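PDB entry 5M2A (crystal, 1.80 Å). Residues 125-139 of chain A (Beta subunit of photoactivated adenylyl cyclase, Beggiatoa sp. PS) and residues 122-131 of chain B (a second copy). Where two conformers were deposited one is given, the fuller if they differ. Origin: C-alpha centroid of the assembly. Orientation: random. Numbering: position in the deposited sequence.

Chain A 125-139: VLEKYMPARVIYLIN
Chain B 122-131: SHRVLEKYMP

Two copies of one protein meet here through apolar side chains, with no hydrogen bond across the stretches. Leu A126 and Leu B126 form the centre. Their CA atoms lie 6.5 Å apart, and both CA-to-CB bonds point toward the other stretch. Both are m,t rotamers. Leu A126 CB lies 3.7 Å from Leu B126 CD1.

The helices that carry Leu A126 and Leu B126 run in broadly the same direction, at 37°, with axes 9.6 Å apart at closest approach. The register then pairs Tyr A129 with Met B130 and Met A130 with Tyr B129, at CA separations of 6.7 and 6.8 Å.

Both methionines are m,m,m. Their CA-to-CB bonds point sideways, but the chains curl so that their ends reach the partner. Met B130 CE lies 3.6 Å from Leu A126 CD2, and Met B130 SD lies 3.5 Å from Tyr A129 CB. Met A130 CE lies 3.8 Å from Leu B126 CD2 and 3.3 Å from Tyr B129 CD2, oblique to that ring. Both tyrosines have chi1 m.

Each Met is extended (psi near 150°) and leads to a proline N-cap. In chain A, helix 132-139 follows. From it, Val A134 (t) sets CG2 over one face of Tyr B129, 4.1 Å from CE1. One turn on, Ile A138 (m,t) places CD1 3.5 Å from Leu B126 CD2.

At the polar edge, Leu A126 CD1 covers one face of the His B123 ring, 3.5 Å from CE1. His B123 (chi1 t) donates from ND1 to Glu B127 OE2 at 2.7 Å. Arg B124 grips the same carboxylate: NE to Glu B127 OE2 is 3.1 Å, and NH2 to Glu B127 OE1 is a 2.8 Å salt bridge. Lys B128 NZ turns back to Arg B124 O at 2.8 Å. These polar bonds stay within chain B.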

# COMPACT_ATOMS: atom_id res chain seq x y z
N VAL A 125 -7.01 -1.22 -10.48
CA VAL A 125 -6.45 -0.03 -9.83
C VAL A 125 -5.80 -0.41 -8.51
O VAL A 125 -4.63 -0.09 -8.26
CB VAL A 125 -7.55 1.03 -9.61
CG1 VAL A 125 -6.99 2.16 -8.76
CG2 VAL A 125 -8.02 1.57 -10.95
N LEU A 126 -6.54 -1.13 -7.67
CA LEU A 126 -6.02 -1.56 -6.37
C LEU A 126 -4.72 -2.35 -6.50
O LEU A 126 -3.85 -2.22 -5.64
CB LEU A 126 -7.06 -2.41 -5.64
CG LEU A 126 -8.43 -1.84 -5.28
CD1 LEU A 126 -9.00 -2.61 -4.10
CD2 LEU A 126 -8.38 -0.36 -4.97
N GLU A 127 -4.59 -3.19 -7.54
CA GLU A 127 -3.36 -3.94 -7.77
C GLU A 127 -2.14 -3.04 -7.77
O GLU A 127 -1.05 -3.45 -7.32
CB GLU A 127 -3.40 -4.68 -9.11
CG GLU A 127 -4.28 -5.91 -9.11
CD GLU A 127 -4.54 -6.38 -10.52
OE1 GLU A 127 -5.73 -6.54 -10.89
OE2 GLU A 127 -3.55 -6.55 -11.27
N LYS A 128 -2.27 -1.83 -8.30
CA LYS A 128 -1.11 -0.95 -8.37
C LYS A 128 -0.62 -0.51 -7.00
O LYS A 128 0.57 -0.20 -6.86
CB LYS A 128 -1.43 0.27 -9.23
CG LYS A 128 -1.92 -0.05 -10.62
CD LYS A 128 -2.07 1.22 -11.44
CE LYS A 128 -2.53 0.92 -12.86
NZ LYS A 128 -1.61 -0.04 -13.50
N TYR A 129 -1.50 -0.45 -6.00
CA TYR A 129 -1.09 -0.01 -4.68
C TYR A 129 -0.54 -1.14 -3.81
O TYR A 129 -0.10 -0.89 -2.69
CB TYR A 129 -2.25 0.66 -3.95
CG TYR A 129 -2.65 1.99 -4.53
CD1 TYR A 129 -3.44 2.07 -5.67
CD2 TYR A 129 -2.20 3.18 -3.95
CE1 TYR A 129 -3.80 3.29 -6.21
CE2 TYR A 129 -2.55 4.41 -4.50
CZ TYR A 129 -3.35 4.45 -5.62
OH TYR A 129 -3.70 5.67 -6.16
N MET A 130 -0.57 -2.38 -4.29
CA MET A 130 -0.14 -3.48 -3.45
C MET A 130 1.39 -3.54 -3.37
O MET A 130 2.08 -3.20 -4.33
CB MET A 130 -0.66 -4.79 -3.99
CG MET A 130 -2.18 -4.83 -4.12
SD MET A 130 -2.99 -4.45 -2.55
CE MET A 130 -2.62 -5.88 -1.67
N PRO A 131 1.93 -3.95 -2.23
CA PRO A 131 3.35 -4.34 -2.20
C PRO A 131 3.56 -5.51 -3.15
O PRO A 131 2.66 -6.33 -3.33
CB PRO A 131 3.59 -4.74 -0.74
CG PRO A 131 2.43 -4.17 0.04
CD PRO A 131 1.27 -4.13 -0.92
N ALA A 132 4.74 -5.57 -3.78
CA ALA A 132 4.96 -6.60 -4.79
C ALA A 132 4.81 -8.00 -4.21
O ALA A 132 4.36 -8.93 -4.91
CB ALA A 132 6.34 -6.43 -5.42
N ARG A 133 5.17 -8.18 -2.94
CA ARG A 133 5.03 -9.48 -2.28
C ARG A 133 3.58 -9.95 -2.27
O ARG A 133 3.30 -11.14 -2.45
CB ARG A 133 5.58 -9.37 -0.86
CG ARG A 133 5.31 -10.55 0.03
CD ARG A 133 5.99 -11.80 -0.47
NE ARG A 133 5.89 -12.88 0.51
CZ ARG A 133 6.27 -14.13 0.28
NH1 ARG A 133 6.78 -14.47 -0.90
NH2 ARG A 133 6.13 -15.04 1.23
N VAL A 134 2.63 -9.03 -2.10
CA VAL A 134 1.23 -9.43 -2.08
C VAL A 134 0.78 -9.90 -3.46
O VAL A 134 0.06 -10.90 -3.60
CB VAL A 134 0.35 -8.28 -1.57
CG1 VAL A 134 -1.08 -8.66 -1.79
CG2 VAL A 134 0.63 -7.99 -0.10
N ILE A 135 1.18 -9.17 -4.51
CA ILE A 135 0.84 -9.57 -5.87
C ILE A 135 1.44 -10.93 -6.18
O ILE A 135 0.79 -11.79 -6.81
CB ILE A 135 1.30 -8.49 -6.87
CG1 ILE A 135 0.51 -7.20 -6.66
CG2 ILE A 135 1.19 -8.99 -8.31
CD1 ILE A 135 -0.99 -7.35 -6.83
N TYR A 136 2.67 -11.16 -5.75
CA TYR A 136 3.31 -12.45 -5.94
C TYR A 136 2.50 -13.57 -5.30
O TYR A 136 2.21 -14.60 -5.94
CB TYR A 136 4.73 -12.41 -5.36
CG TYR A 136 5.45 -13.73 -5.46
CD1 TYR A 136 6.12 -14.09 -6.62
CD2 TYR A 136 5.46 -14.61 -4.39
CE1 TYR A 136 6.78 -15.29 -6.71
CE2 TYR A 136 6.12 -15.82 -4.47
CZ TYR A 136 6.78 -16.16 -5.63
OH TYR A 136 7.43 -17.36 -5.71
N LEU A 137 2.11 -13.40 -4.04
CA LEU A 137 1.35 -14.43 -3.34
C LEU A 137 0.04 -14.74 -4.05
O LEU A 137 -0.34 -15.90 -4.20
CB LEU A 137 1.08 -14.01 -1.90
CG LEU A 137 2.31 -14.02 -1.00
CD1 LEU A 137 2.00 -13.36 0.34
CD2 LEU A 137 2.83 -15.45 -0.79
N ILE A 138 -0.66 -13.70 -4.49
CA ILE A 138 -1.92 -13.91 -5.20
C ILE A 138 -1.68 -14.65 -6.51
O ILE A 138 -2.43 -15.57 -6.87
CB ILE A 138 -2.63 -12.57 -5.44
CG1 ILE A 138 -3.09 -11.99 -4.11
CG2 ILE A 138 -3.82 -12.74 -6.38
CD1 ILE A 138 -3.57 -10.60 -4.21
N ASN A 139 -0.63 -14.26 -7.24
CA ASN A 139 -0.30 -14.93 -8.49
C ASN A 139 -0.01 -16.42 -8.28
O ASN A 139 -0.26 -17.23 -9.18
CB ASN A 139 0.88 -14.23 -9.15
CG ASN A 139 0.96 -14.48 -10.64
OD1 ASN A 139 -0.06 -14.60 -11.32
ND2 ASN A 139 2.18 -14.56 -11.16
N SER B 122 -11.45 -11.38 -4.38
CA SER B 122 -10.07 -10.91 -4.51
C SER B 122 -9.98 -9.41 -4.26
O SER B 122 -9.06 -8.93 -3.59
CB SER B 122 -9.54 -11.26 -5.89
OG SER B 122 -8.19 -10.87 -6.02
N HIS B 123 -10.94 -8.66 -4.80
CA HIS B 123 -11.01 -7.23 -4.55
C HIS B 123 -11.06 -6.93 -3.06
O HIS B 123 -10.38 -6.02 -2.57
CB HIS B 123 -12.24 -6.66 -5.26
CG HIS B 123 -12.27 -5.16 -5.30
ND1 HIS B 123 -12.49 -4.39 -4.19
CD2 HIS B 123 -12.12 -4.30 -6.34
CE1 HIS B 123 -12.48 -3.11 -4.53
NE2 HIS B 123 -12.26 -3.03 -5.83
N ARG B 124 -11.87 -7.68 -2.31
CA ARG B 124 -11.99 -7.43 -0.88
C ARG B 124 -10.71 -7.76 -0.12
O ARG B 124 -10.46 -7.16 0.93
CB ARG B 124 -13.18 -8.20 -0.30
CG ARG B 124 -14.50 -7.94 -1.03
CD ARG B 124 -15.56 -7.30 -0.15
NE ARG B 124 -15.36 -5.86 -0.01
CZ ARG B 124 -16.11 -5.07 0.74
NH1 ARG B 124 -17.12 -5.57 1.44
NH2 ARG B 124 -15.85 -3.77 0.80
N VAL B 125 -9.89 -8.68 -0.63
CA VAL B 125 -8.58 -8.92 -0.04
C VAL B 125 -7.67 -7.71 -0.26
O VAL B 125 -7.06 -7.20 0.68
CB VAL B 125 -7.94 -10.20 -0.60
CG1 VAL B 125 -6.52 -10.38 -0.05
CG2 VAL B 125 -8.78 -11.41 -0.27
N LEU B 126 -7.60 -7.24 -1.51
CA LEU B 126 -6.76 -6.09 -1.82
C LEU B 126 -7.14 -4.87 -0.99
O LEU B 126 -6.27 -4.09 -0.58
CB LEU B 126 -6.85 -5.74 -3.30
CG LEU B 126 -6.48 -6.78 -4.36
CD1 LEU B 126 -6.37 -6.07 -5.71
CD2 LEU B 126 -5.19 -7.48 -4.02
N GLU B 127 -8.44 -4.66 -0.77
CA GLU B 127 -8.89 -3.51 0.01
C GLU B 127 -8.23 -3.47 1.38
O GLU B 127 -7.98 -2.38 1.92
CB GLU B 127 -10.41 -3.55 0.20
CG GLU B 127 -11.23 -3.24 -1.02
CD GLU B 127 -12.70 -3.53 -0.77
OE1 GLU B 127 -13.23 -3.08 0.27
OE2 GLU B 127 -13.31 -4.23 -1.60
N LYS B 128 -7.95 -4.63 1.97
CA LYS B 128 -7.40 -4.66 3.32
C LYS B 128 -6.00 -4.06 3.37
O LYS B 128 -5.56 -3.63 4.44
CB LYS B 128 -7.37 -6.09 3.85
CG LYS B 128 -8.72 -6.80 3.81
CD LYS B 128 -9.70 -6.17 4.78
CE LYS B 128 -11.00 -6.98 4.83
NZ LYS B 128 -11.59 -7.18 3.46
N TYR B 129 -5.30 -4.02 2.25
CA TYR B 129 -3.95 -3.47 2.20
C TYR B 129 -3.91 -2.04 1.69
O TYR B 129 -2.82 -1.46 1.58
CB TYR B 129 -3.06 -4.33 1.32
CG TYR B 129 -2.82 -5.74 1.83
CD1 TYR B 129 -1.85 -5.99 2.79
CD2 TYR B 129 -3.55 -6.81 1.33
CE1 TYR B 129 -1.63 -7.28 3.25
CE2 TYR B 129 -3.33 -8.10 1.78
CZ TYR B 129 -2.37 -8.33 2.74
OH TYR B 129 -2.15 -9.60 3.19
N MET B 130 -5.05 -1.45 1.39
CA MET B 130 -5.02 -0.13 0.77
C MET B 130 -4.82 0.97 1.82
O MET B 130 -5.24 0.83 2.97
CB MET B 130 -6.33 0.14 0.02
CG MET B 130 -6.53 -0.70 -1.21
SD MET B 130 -5.34 -0.30 -2.51
CE MET B 130 -5.87 1.31 -3.07
N PRO B 131 -4.18 2.08 1.43
CA PRO B 131 -4.14 3.23 2.34
C PRO B 131 -5.54 3.77 2.58
O PRO B 131 -6.34 3.91 1.65
CB PRO B 131 -3.27 4.25 1.58
CG PRO B 131 -2.49 3.43 0.58
CD PRO B 131 -3.44 2.32 0.18